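Local coordinates for protein prephenate dehydratase (Arthrobacter aurescens, PDB 3MWB) that probably catalyses the conversion of prephenate to phenylpyruvate, with loss of carbon dioxide and water, in phenylalanine biosynthesis, and binds L-phenylalanine, at residues T10-Q15 against T38-A43; A55-E60 against I185-P190; L23-G28 against R84-P89; G16-A21 against S62-V67. One frame throughout, in Å; residues are numbered along the deposited sequence. Where two conformers were deposited one is given.

Contact 1 of 4, residues T10-Q15 against T38-A43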
loop_
_atom_site.group_PDB
_atom_site.type_symbol
_atom_site.label_atom_id
_atom_site.label_comp_id
_atom_site.label_asym_id
_atom_site.label_seq_id
_atom_site.Cartn_x
_atom_site.Cartn_y
_atom_site.Cartn_z
ATOM N N THR A 10 32.277 -22.081 -18.436
ATOM C CA THR A 10 32.448 -22.858 -17.244
ATOM C C THR A 10 31.065 -23.354 -16.794
ATOM O O THR A 10 30.037 -22.886 -17.278
ATOM C CB THR A 10 33.137 -22.075 -16.116
ATOM O OG1 THR A 10 32.317 -20.972 -15.713
ATOM C CG2 THR A 10 34.519 -21.550 -16.576
ATOM N N PHE A 11 31.063 -24.313 -15.882
ATOM C CA PHE A 11 29.842 -24.857 -15.309
ATOM C C PHE A 11 30.196 -25.559 -14.024
ATOM O O PHE A 11 31.374 -25.867 -13.771
ATOM C CB PHE A 11 29.125 -25.819 -16.266
ATOM C CG PHE A 11 29.912 -27.053 -16.624
ATOM C CD1 PHE A 11 30.908 -27.007 -17.597
ATOM C CD2 PHE A 11 29.645 -28.269 -16.002
ATOM C CE1 PHE A 11 31.610 -28.142 -17.936
ATOM C CE2 PHE A 11 30.349 -29.416 -16.337
ATOM C CZ PHE A 11 31.333 -29.356 -17.300
ATOM N N LEU A 12 29.171 -25.800 -13.210
ATOM C CA LEU A 12 29.340 -26.522 -11.969
ATOM C C LEU A 12 29.647 -27.979 -12.317
ATOM O O LEU A 12 28.827 -28.668 -12.913
ATOM C CB LEU A 12 28.079 -26.416 -11.102
ATOM C CG LEU A 12 28.131 -27.056 -9.707
ATOM C CD1 LEU A 12 29.214 -26.429 -8.819
ATOM C CD2 LEU A 12 26.771 -26.960 -9.013
ATOM N N GLY A 13 30.854 -28.417 -11.980
ATOM C CA GLY A 13 31.293 -29.759 -12.312
ATOM C C GLY A 13 30.887 -30.751 -11.245
ATOM O O GLY A 13 30.169 -30.393 -10.297
ATOM N N PRO A 14 31.354 -32.004 -11.380
ATOM C CA PRO A 14 32.257 -32.435 -12.445
ATOM C C PRO A 14 31.544 -32.684 -13.789
ATOM O O PRO A 14 30.383 -32.342 -13.947
ATOM C CB PRO A 14 32.870 -33.727 -11.877
ATOM C CG PRO A 14 31.810 -34.262 -10.904
ATOM C CD PRO A 14 30.901 -33.122 -10.531
ATOM N N GLN A 15 32.254 -33.261 -14.757
ATOM C CA GLN A 15 31.637 -33.606 -16.034
ATOM C C GLN A 15 30.554 -34.681 -15.827
ATOM O O GLN A 15 30.612 -35.473 -14.878
ATOM C CB GLN A 15 32.699 -34.008 -17.077
ATOM C CG GLN A 15 33.606 -32.828 -17.494
ATOM C CD GLN A 15 34.532 -33.121 -18.678
ATOM O OE1 GLN A 15 34.707 -34.272 -19.082
ATOM N NE2 GLN A 15 35.134 -32.063 -19.236
ATOM N N THR A 38 34.831 -26.710 -9.649
ATOM C CA THR A 38 34.551 -27.309 -8.343
ATOM C C THR A 38 33.227 -26.828 -7.755
ATOM O O THR A 38 32.448 -27.623 -7.228
ATOM C CB THR A 38 35.663 -26.936 -7.327
ATOM O OG1 THR A 38 36.922 -27.464 -7.761
ATOM C CG2 THR A 38 35.344 -27.496 -5.966
ATOM N N ASN A 39 33.004 -25.516 -7.800
ATOM C CA ASN A 39 31.792 -24.936 -7.231
ATOM C C ASN A 39 31.275 -23.760 -8.040
ATOM O O ASN A 39 31.911 -23.323 -9.007
ATOM C CB ASN A 39 31.978 -24.599 -5.726
ATOM C CG ASN A 39 33.140 -23.673 -5.464
ATOM O OD1 ASN A 39 33.434 -22.788 -6.256
ATOM N ND2 ASN A 39 33.815 -23.869 -4.327
ATOM N N VAL A 40 30.090 -23.276 -7.670
ATOM C CA VAL A 40 29.517 -22.127 -8.336
ATOM C C VAL A 40 30.422 -20.888 -8.299
ATOM O O VAL A 40 30.556 -20.210 -9.326
ATOM C CB VAL A 40 28.071 -21.823 -7.814
ATOM C CG1 VAL A 40 27.671 -20.392 -8.106
ATOM C CG2 VAL A 40 27.097 -22.816 -8.449
ATOM N N ASN A 41 31.029 -20.583 -7.149
ATOM C CA ASN A 41 31.868 -19.396 -7.088
ATOM C C ASN A 41 33.039 -19.485 -8.062
ATOM O O ASN A 41 33.290 -18.540 -8.796
ATOM C CB ASN A 41 32.374 -19.059 -5.685
ATOM C CG ASN A 41 32.920 -17.622 -5.610
ATOM O OD1 ASN A 41 32.181 -16.647 -5.855
ATOM N ND2 ASN A 41 34.216 -17.485 -5.320
ATOM N N THR A 42 33.720 -20.631 -8.083
ATOM C CA THR A 42 34.834 -20.868 -9.002
ATOM C C THR A 42 34.397 -20.719 -10.454
ATOM O O THR A 42 35.135 -20.141 -11.268
ATOM C CB THR A 42 35.482 -22.244 -8.753
ATOM O OG1 THR A 42 36.049 -22.250 -7.437
ATOM C CG2 THR A 42 36.615 -22.509 -9.749
ATOM N N ALA A 43 33.200 -21.217 -10.779
ATOM C CA ALA A 43 32.659 -21.054 -12.139
ATOM C C ALA A 43 32.536 -19.576 -12.497
ATOM O O ALA A 43 32.950 -19.141 -13.591
ATOM C CB ALA A 43 31.288 -21.763 -12.296
HETATM O O HOH W 1 31.242 -29.848 -7.967
#

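Contact 2 of 4, residues A55-E60 against I185-P190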
loop_
_atom_site.group_PDB
_atom_site.type_symbol
_atom_site.label_atom_id
_atom_site.label_comp_id
_atom_site.label_asym_id
_atom_site.label_seq_id
_atom_site.Cartn_x
_atom_site.Cartn_y
_atom_site.Cartn_z
ATOM N N ALA A 55 29.134 -18.644 -17.585
ATOM C CA ALA A 55 29.136 -19.749 -16.645
ATOM C C ALA A 55 27.713 -20.284 -16.516
ATOM O O ALA A 55 26.788 -19.503 -16.351
ATOM C CB ALA A 55 29.633 -19.277 -15.291
HETATM N N MSE A 56 27.553 -21.603 -16.602
HETATM C CA MSE A 56 26.255 -22.245 -16.491
HETATM C C MSE A 56 26.066 -22.802 -15.080
HETATM O O MSE A 56 26.758 -23.745 -14.674
HETATM C CB MSE A 56 26.107 -23.365 -17.522
HETATM C CG MSE A 56 24.702 -23.991 -17.561
HETATM SE SE MSE A 56 23.310 -22.738 -18.226
HETATM C CE MSE A 56 23.601 -22.754 -20.152
ATOM N N VAL A 57 25.124 -22.215 -14.347
ATOM C CA VAL A 57 24.929 -22.567 -12.948
ATOM C C VAL A 57 23.456 -22.784 -12.642
ATOM O O VAL A 57 22.602 -22.137 -13.255
ATOM C CB VAL A 57 25.556 -21.503 -12.002
ATOM C CG1 VAL A 57 27.085 -21.444 -12.191
ATOM C CG2 VAL A 57 24.932 -20.107 -12.220
ATOM N N PRO A 58 23.145 -23.689 -11.689
ATOM C CA PRO A 58 21.740 -23.950 -11.381
ATOM C C PRO A 58 21.166 -22.851 -10.498
ATOM O O PRO A 58 21.896 -22.239 -9.707
ATOM C CB PRO A 58 21.797 -25.263 -10.602
ATOM C CG PRO A 58 23.117 -25.225 -9.884
ATOM C CD PRO A 58 24.057 -24.393 -10.755
ATOM N N ILE A 59 19.863 -22.613 -10.617
ATOM C CA ILE A 59 19.208 -21.603 -9.786
ATOM C C ILE A 59 17.921 -22.087 -9.132
ATOM O O ILE A 59 17.422 -21.432 -8.223
ATOM C CB ILE A 59 18.964 -20.259 -10.543
ATOM C CG1 ILE A 59 18.643 -19.149 -9.513
ATOM C CG2 ILE A 59 17.887 -20.443 -11.635
ATOM C CD1 ILE A 59 18.670 -17.703 -9.991
ATOM N N GLU A 60 17.387 -23.220 -9.589
ATOM C CA GLU A 60 16.232 -23.853 -8.939
ATOM C C GLU A 60 16.181 -25.367 -9.222
ATOM O O GLU A 60 16.354 -25.798 -10.362
ATOM C CB GLU A 60 14.915 -23.173 -9.362
ATOM C CG GLU A 60 13.648 -23.744 -8.712
ATOM C CD GLU A 60 13.263 -23.118 -7.351
ATOM O OE1 GLU A 60 13.899 -22.127 -6.922
ATOM O OE2 GLU A 60 12.293 -23.615 -6.706
ATOM N N ILE A 185 20.921 -20.814 -15.125
ATOM C CA ILE A 185 21.182 -19.512 -15.724
ATOM C C ILE A 185 22.588 -19.481 -16.308
ATOM O O ILE A 185 23.515 -20.112 -15.793
ATOM C CB ILE A 185 20.950 -18.311 -14.732
ATOM C CG1 ILE A 185 21.707 -18.533 -13.413
ATOM C CG2 ILE A 185 19.457 -18.082 -14.518
ATOM C CD1 ILE A 185 21.737 -17.334 -12.476
ATOM N N LEU A 186 22.730 -18.779 -17.418
ATOM C CA LEU A 186 24.031 -18.594 -18.057
ATOM C C LEU A 186 24.444 -17.151 -17.809
ATOM O O LEU A 186 23.751 -16.230 -18.193
ATOM C CB LEU A 186 23.932 -18.860 -19.565
ATOM C CG LEU A 186 25.209 -18.924 -20.412
ATOM C CD1 LEU A 186 26.095 -20.124 -20.031
ATOM C CD2 LEU A 186 24.829 -19.000 -21.903
ATOM N N VAL A 187 25.574 -16.967 -17.154
ATOM C CA VAL A 187 25.935 -15.667 -16.631
ATOM C C VAL A 187 27.224 -15.136 -17.260
ATOM O O VAL A 187 28.212 -15.838 -17.288
ATOM C CB VAL A 187 26.089 -15.759 -15.104
ATOM C CG1 VAL A 187 26.396 -14.403 -14.536
ATOM C CG2 VAL A 187 24.786 -16.327 -14.483
ATOM N N SER A 188 27.216 -13.896 -17.749
ATOM C CA SER A 188 28.416 -13.296 -18.338
ATOM C C SER A 188 28.759 -11.980 -17.652
ATOM O O SER A 188 28.012 -11.516 -16.780
ATOM C CB SER A 188 28.209 -13.055 -19.833
ATOM O OG SER A 188 27.882 -14.254 -20.502
ATOM N N ARG A 189 29.878 -11.378 -18.049
ATOM C CA ARG A 189 30.192 -10.005 -17.671
ATOM C C ARG A 189 29.178 -9.081 -18.387
ATOM O O ARG A 189 28.628 -9.474 -19.415
ATOM C CB ARG A 189 31.628 -9.634 -18.102
ATOM C CG ARG A 189 32.738 -10.433 -17.393
ATOM C CD ARG A 189 34.159 -9.989 -17.809
ATOM N NE ARG A 189 34.460 -10.163 -19.240
ATOM C CZ ARG A 189 34.715 -11.327 -19.850
ATOM N NH1 ARG A 189 34.709 -12.482 -19.186
ATOM N NH2 ARG A 189 34.965 -11.337 -21.146
ATOM N N PRO A 190 28.938 -7.854 -17.853
ATOM C CA PRO A 190 27.979 -6.932 -18.484
ATOM C C PRO A 190 28.445 -6.522 -19.867
ATOM O O PRO A 190 29.628 -6.301 -20.071
ATOM C CB PRO A 190 28.011 -5.693 -17.570
ATOM C CG PRO A 190 28.619 -6.124 -16.320
ATOM C CD PRO A 190 29.547 -7.258 -16.647
#

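Contact 3 of 4, residues L23-G28 against R84-P89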
loop_
_atom_site.group_PDB
_atom_site.type_symbol
_atom_site.label_atom_id
_atom_site.label_comp_id
_atom_site.label_asym_id
_atom_site.label_seq_id
_atom_site.Cartn_x
_atom_site.Cartn_y
_atom_site.Cartn_z
ATOM N N LEU A 23 24.193 -27.290 -20.048
ATOM C CA LEU A 23 25.089 -26.507 -20.900
ATOM C C LEU A 23 25.081 -27.057 -22.315
ATOM O O LEU A 23 25.090 -26.302 -23.289
ATOM C CB LEU A 23 26.523 -26.555 -20.355
ATOM C CG LEU A 23 27.593 -25.748 -21.100
ATOM C CD1 LEU A 23 27.141 -24.290 -21.356
ATOM C CD2 LEU A 23 28.908 -25.790 -20.322
HETATM N N MSE A 24 25.054 -28.382 -22.408
HETATM C CA MSE A 24 25.113 -29.095 -23.689
HETATM C C MSE A 24 23.969 -28.741 -24.636
HETATM O O MSE A 24 24.079 -28.934 -25.854
HETATM C CB MSE A 24 25.153 -30.609 -23.458
HETATM C CG MSE A 24 26.533 -31.138 -23.117
HETATM SE SE MSE A 24 27.809 -30.647 -24.499
HETATM C CE MSE A 24 27.403 -28.761 -24.581
ATOM N N GLN A 25 22.871 -28.218 -24.071
ATOM C CA GLN A 25 21.666 -27.846 -24.837
ATOM C C GLN A 25 21.730 -26.425 -25.416
ATOM O O GLN A 25 20.951 -26.074 -26.295
ATOM C CB GLN A 25 20.381 -28.023 -23.994
ATOM C CG GLN A 25 19.897 -26.762 -23.247
ATOM C CD GLN A 25 18.456 -26.855 -22.756
ATOM O OE1 GLN A 25 18.005 -27.900 -22.300
ATOM N NE2 GLN A 25 17.737 -25.745 -22.834
ATOM N N VAL A 26 22.649 -25.602 -24.906
ATOM C CA VAL A 26 22.810 -24.217 -25.402
ATOM C C VAL A 26 23.428 -24.232 -26.795
ATOM O O VAL A 26 24.424 -24.919 -27.004
ATOM C CB VAL A 26 23.712 -23.375 -24.471
ATOM C CG1 VAL A 26 23.727 -21.908 -24.902
ATOM C CG2 VAL A 26 23.255 -23.513 -23.024
ATOM N N PRO A 27 22.846 -23.485 -27.761
ATOM C CA PRO A 27 23.361 -23.528 -29.154
ATOM C C PRO A 27 24.867 -23.250 -29.237
ATOM O O PRO A 27 25.357 -22.357 -28.553
ATOM C CB PRO A 27 22.580 -22.413 -29.856
ATOM C CG PRO A 27 21.305 -22.284 -29.068
ATOM C CD PRO A 27 21.655 -22.616 -27.635
ATOM N N GLY A 28 25.585 -24.031 -30.046
ATOM C CA GLY A 28 27.036 -23.892 -30.205
ATOM C C GLY A 28 27.903 -24.502 -29.105
ATOM O O GLY A 28 29.124 -24.599 -29.262
ATOM N N ARG A 84 20.891 -15.956 -20.547
ATOM C CA ARG A 84 20.048 -17.074 -20.953
ATOM C C ARG A 84 19.603 -17.844 -19.736
ATOM O O ARG A 84 20.343 -17.954 -18.750
ATOM C CB ARG A 84 20.793 -18.027 -21.864
ATOM C CG ARG A 84 19.948 -19.220 -22.330
ATOM C CD ARG A 84 20.772 -20.180 -23.182
ATOM N NE ARG A 84 21.092 -19.580 -24.463
ATOM C CZ ARG A 84 20.352 -19.721 -25.559
ATOM N NH1 ARG A 84 19.237 -20.446 -25.527
ATOM N NH2 ARG A 84 20.726 -19.125 -26.678
ATOM N N GLU A 85 18.395 -18.386 -19.809
ATOM C CA GLU A 85 17.945 -19.313 -18.796
ATOM C C GLU A 85 17.577 -20.616 -19.510
ATOM O O GLU A 85 17.248 -20.601 -20.687
ATOM C CB GLU A 85 16.784 -18.709 -17.986
ATOM C CG GLU A 85 15.472 -18.548 -18.728
ATOM C CD GLU A 85 14.269 -18.406 -17.782
ATOM O OE1 GLU A 85 14.461 -18.278 -16.552
ATOM O OE2 GLU A 85 13.129 -18.402 -18.275
ATOM N N ALA A 86 17.685 -21.731 -18.798
ATOM C CA ALA A 86 17.274 -23.040 -19.314
ATOM C C ALA A 86 16.428 -23.798 -18.297
ATOM O O ALA A 86 16.697 -23.771 -17.085
ATOM C CB ALA A 86 18.480 -23.853 -19.685
ATOM N N LEU A 87 15.405 -24.477 -18.796
ATOM C CA LEU A 87 14.579 -25.323 -17.960
ATOM C C LEU A 87 14.726 -26.732 -18.506
ATOM O O LEU A 87 14.151 -27.047 -19.562
ATOM C CB LEU A 87 13.119 -24.881 -18.011
ATOM C CG LEU A 87 12.704 -23.773 -17.056
ATOM C CD1 LEU A 87 11.333 -23.202 -17.470
ATOM C CD2 LEU A 87 12.680 -24.271 -15.616
ATOM N N VAL A 88 15.516 -27.553 -17.808
ATOM C CA VAL A 88 15.894 -28.882 -18.289
ATOM C C VAL A 88 15.176 -30.001 -17.532
ATOM O O VAL A 88 15.422 -30.173 -16.345
ATOM C CB VAL A 88 17.429 -29.106 -18.187
ATOM C CG1 VAL A 88 17.819 -30.489 -18.736
ATOM C CG2 VAL A 88 18.197 -27.983 -18.921
ATOM N N PRO A 89 14.302 -30.768 -18.229
ATOM C CA PRO A 89 13.620 -31.956 -17.671
ATOM C C PRO A 89 14.607 -32.960 -17.053
ATOM O O PRO A 89 15.662 -33.245 -17.637
ATOM C CB PRO A 89 12.903 -32.569 -18.893
ATOM C CG PRO A 89 12.648 -31.385 -19.793
ATOM C CD PRO A 89 13.858 -30.479 -19.609
HETATM O O HOH W 2 15.143 -24.436 -21.527
#

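Contact 4 of 4, residues G16-A21 against S62-V67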
loop_
_atom_site.group_PDB
_atom_site.type_symbol
_atom_site.label_atom_id
_atom_site.label_comp_id
_atom_site.label_asym_id
_atom_site.label_seq_id
_atom_site.Cartn_x
_atom_site.Cartn_y
_atom_site.Cartn_z
ATOM N N GLY A 16 29.531 -34.671 -16.679
ATOM C CA GLY A 16 28.501 -35.722 -16.638
ATOM C C GLY A 16 27.340 -35.492 -15.686
ATOM O O GLY A 16 26.404 -36.321 -15.606
ATOM N N THR A 17 27.388 -34.371 -14.964
ATOM C CA THR A 17 26.272 -33.955 -14.107
ATOM C C THR A 17 25.084 -33.472 -14.939
ATOM O O THR A 17 25.186 -33.272 -16.155
ATOM C CB THR A 17 26.684 -32.792 -13.162
ATOM O OG1 THR A 17 27.288 -31.749 -13.941
ATOM C CG2 THR A 17 27.707 -33.271 -12.112
ATOM N N PHE A 18 23.950 -33.268 -14.267
ATOM C CA PHE A 18 22.813 -32.608 -14.886
ATOM C C PHE A 18 23.173 -31.198 -15.363
ATOM O O PHE A 18 22.696 -30.744 -16.399
ATOM C CB PHE A 18 21.621 -32.592 -13.911
ATOM C CG PHE A 18 20.965 -33.921 -13.781
ATOM C CD1 PHE A 18 21.492 -34.896 -12.917
ATOM C CD2 PHE A 18 19.862 -34.240 -14.574
ATOM C CE1 PHE A 18 20.892 -36.163 -12.823
ATOM C CE2 PHE A 18 19.255 -35.496 -14.487
ATOM C CZ PHE A 18 19.770 -36.456 -13.602
ATOM N N THR A 19 24.046 -30.522 -14.620
ATOM C CA THR A 19 24.523 -29.202 -15.043
ATOM C C THR A 19 25.206 -29.236 -16.421
ATOM O O THR A 19 24.862 -28.435 -17.289
ATOM C CB THR A 19 25.417 -28.550 -13.983
ATOM O OG1 THR A 19 24.792 -28.680 -12.696
ATOM C CG2 THR A 19 25.613 -27.075 -14.274
ATOM N N GLU A 20 26.153 -30.143 -16.626
ATOM C CA GLU A 20 26.789 -30.242 -17.944
ATOM C C GLU A 20 25.755 -30.519 -19.043
ATOM O O GLU A 20 25.734 -29.843 -20.074
ATOM C CB GLU A 20 27.894 -31.296 -17.985
ATOM C CG GLU A 20 28.469 -31.436 -19.392
ATOM C CD GLU A 20 29.854 -32.052 -19.451
ATOM O OE1 GLU A 20 30.085 -33.135 -18.862
ATOM O OE2 GLU A 20 30.706 -31.444 -20.128
ATOM N N ALA A 21 24.901 -31.515 -18.802
ATOM C CA ALA A 21 23.815 -31.862 -19.731
ATOM C C ALA A 21 23.038 -30.628 -20.177
ATOM O O ALA A 21 22.682 -30.512 -21.337
ATOM C CB ALA A 21 22.877 -32.910 -19.110
ATOM N N SER A 62 18.008 -28.137 -8.320
ATOM C CA SER A 62 19.233 -28.763 -8.791
ATOM C C SER A 62 19.415 -30.135 -8.143
ATOM O O SER A 62 19.396 -30.275 -6.909
ATOM C CB SER A 62 20.439 -27.891 -8.467
ATOM O OG SER A 62 21.639 -28.567 -8.797
ATOM N N VAL A 63 19.609 -31.140 -8.992
ATOM C CA VAL A 63 19.808 -32.510 -8.548
ATOM C C VAL A 63 21.188 -32.654 -7.906
ATOM O O VAL A 63 21.445 -33.619 -7.193
ATOM C CB VAL A 63 19.648 -33.475 -9.743
ATOM C CG1 VAL A 63 20.264 -34.818 -9.451
ATOM C CG2 VAL A 63 18.195 -33.622 -10.071
ATOM N N GLU A 64 22.045 -31.666 -8.160
ATOM C CA GLU A 64 23.454 -31.714 -7.800
ATOM C C GLU A 64 23.789 -30.738 -6.674
ATOM O O GLU A 64 24.939 -30.647 -6.249
ATOM C CB GLU A 64 24.306 -31.359 -9.029
ATOM C CG GLU A 64 24.016 -32.178 -10.303
ATOM C CD GLU A 64 24.431 -33.664 -10.231
ATOM O OE1 GLU A 64 24.951 -34.144 -9.193
ATOM O OE2 GLU A 64 24.226 -34.371 -11.250
ATOM N N GLY A 65 22.791 -30.002 -6.199
ATOM C CA GLY A 65 23.046 -28.884 -5.291
ATOM C C GLY A 65 23.513 -27.653 -6.060
ATOM O O GLY A 65 23.304 -27.533 -7.271
ATOM N N GLY A 66 24.121 -26.712 -5.350
ATOM C CA GLY A 66 24.575 -25.474 -5.976
ATOM C C GLY A 66 23.634 -24.269 -5.971
ATOM O O GLY A 66 24.085 -23.160 -6.228
ATOM N N VAL A 67 22.347 -24.459 -5.678
ATOM C CA VAL A 67 21.363 -23.351 -5.790
ATOM C C VAL A 67 21.601 -22.150 -4.846
ATOM O O VAL A 67 21.687 -21.015 -5.304
ATOM C CB VAL A 67 19.892 -23.865 -5.732
ATOM C CG1 VAL A 67 18.914 -22.754 -5.348
ATOM C CG2 VAL A 67 19.506 -24.495 -7.070
HETATM O O HOH W 3 22.083 -29.291 -11.390
#

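Contact 1 of 4, residues T10-Q15 against T38-A43
T10 and L12, on the last half of strand 8-12, meet the start of helix 40-48 in different ways, one through a hydroxyl and one through methyl groups. T10 OG1 stands between the backbone N and the carbonyl carbon (chi1 64°), and from there it donates to A43 O at 2.9 Å, coming in from above the carbonyl plane, 38° out of it. The same OG1 also packs against A43 CB at 3.7 Å. L12 has CG anti to its backbone N (chi1 -176°), and its two methyls divide the work. CD1 presses on backbone, 3.4 Å from N39 CA, whereas CD2 reaches the V40 side chain obliquely, 4.2 Å from CG2. The turn under CD1 is fixed by N39, the N-cap of the helix: its OD1 accepts from T42 N at 2.8 Å, almost in line with the carbonyl bond, and from T42 OG1 at 2.9 Å. Beyond L12, one water donates to G13 O and to T38 O, 2.6 Å from each, and bridges the two loops. Helix 40-48 is the connection of a beta-alpha-beta crossover from strand 33-37 to strand 54-60, passing strand 8-12, which lies between them; F11 turns instead to helix 18-23. T38 and N39 also pack on Y131 and A116 of the second subunit. The T10 hydroxyl thus answers a carbonyl of the first helical turn, and the N39 cap takes up the T42 N-H, which would otherwise lack a helical acceptor, while L12 joins by packing alone.

Contact 2 of 4, residues A55-E60 against I185-P190
I59 meets I185 beside a classic beta bulge, in which I59 and E60 both face R183 and shift the register of the antiparallel pairing between strands 54-60 and 181-188. These strands are neighbours within a mixed sheet of order 33-37, 8-12, 54-60, 181-188, 81-89, as in the periplasmic binding protein-like fold to which the family belongs. On the regular side of the bulge, A55 with V187 and V57 with I185 are hydrogen-bonded pairs, while M56 with L186 is the non-hydrogen-bonded pair between them. M56, a selenomethionine, has CG anti to the backbone N (chi1 -174°) and bends again at chi2, which brings its SE to 3.6 Å from I185 O. M56 and L186 point to one face; A55, V57, I185 and V187 point to the other, where helix 40-48 packs on A55, V57 and V187. On that face I185 meets two residues: CG1 is 3.8 Å from V57 CG2, and CD1 is 4.0 Å from I59 CD1. An alanine at I185 would take away the CG1 that V57 CG2 packs on and the CD1 and CG2 that meet I59, and would probably open a gap on this face. Just before the bulge the bonds are nearly straight: V57 N donates to I185 O at 3.0 Å, with an N-H...O angle of 173°, and I185 N returns a bond to V57 O at 2.8 Å.

Contact 3 of 4, residues L23-G28 against R84-P89
Q25 and the strand edge share a water: L87 N donates to it at 2.7 Å and Q25 NE2 at 3.2 Å, which joins the turn to the backbone of strand 81-89. Q25 was modelled in two conformers, so its bonds hold for the one described. In that conformer the chain runs extended beyond CG and slides past V88 in the opposite direction. Its OE1 lies 3.4 Å from V88 CG2, and its NE2 lies 3.7 Å from A86 CB, so the amide rests on methyl groups as well as on the water. The second half of the contact is R84 against V26 and P27. R84 leaves the strand with CG anti to the backbone N (chi1 -180°) and bends at chi3 (-70°), the torsion that sets NE. The V26 and R84 side chains meet tip to tip, V26 CG1 lying 3.5 Å from R84 NE. P27 CD lies over the same face of the guanidinium, 3.6 Å above its plane and displaced toward the rim, with NH2 as its nearest atom at 3.7 Å. An alanine at R84 would probably leave V26 CG1 and P27 CD without the flat group they pack on and so open a gap at this edge. V26 itself is held by a type I beta turn from L23 to V26, with V26 N bonded to L23 O at 3.0 Å. The turn starts from L23, at the end of helix 18-23, and leads toward strand 33-37, while R84 and A86 pair through their backbones with strand 181-188; on the inner side L23 packs on M56 of strand 54-60.

Contact 4 of 4, residues G16-A21 against S62-V67
E64 OE2 meets F18 twice, once at its backbone N and once at its ring. F18 N donates to it at 3.2 Å with an N-H...O angle of 167°, reaching the anti side of the carboxylate, 19° out of its plane. F18 CD1 lies 3.2 Å from the same oxygen, which sits at the edge of the ring, in its plane. The two side chains cross at about a right angle. T17 adds its CB, 3.5 Å from OE2, and its CG2 comes obliquely to E64 CD. V63 CG1 touches CD1 and CE1 of the F18 ring obliquely, 3.7 Å from each. The bend of the glutamate at chi2 (-69°) sets CD back toward the helix start, and the bonds from F18 N and from T137 OG1, at the beginning of helix 137-143, hold OE2. On the helix side, T17 is the N-cap, its OG1 accepting a weak bond from E20 N, while E20 OE1 accepts from G16 N at 2.7 Å. On the loop side, S62 OG accepts from E64 N, an ST turn, at 3.2 Å. A water donates to S62 OG at 2.7 Å and also bonds T19 OG1, tying the two segments a second time. The F18 ring meets that of F92. A buried carboxylate oxygen thus has a backbone N-H at a helix N-terminus and a threonine hydroxyl as partners, and the N-H groups at the start of helix 18-23 would probably make this a favourable place for it.

Overall arrangement
Contacts 1, 2 and 4 are buried, whereas contact 3 is partly buried and lies at an outer edge of the sheet. Contacts 1, 2 and 3 all reach that sheet: contact 1 through strand 8-12, contact 2 through 54-60 and 181-188, contact 3 through 81-89. T10 O with M56 N joins the first two, and L186 N with R84 O the second and third. Contact 2 relies on backbone pairing and aliphatic packing; contact 3 has a water bridge and a glutamine and an arginine packed against apolar groups. At capped helix starts, a strand hydroxyl donates to a first-turn carbonyl O in contact 1, and a carboxylate accepts a first-turn N-H in contact 4. F11 packs on helix 18-23, which links contacts 1, 3 and 4.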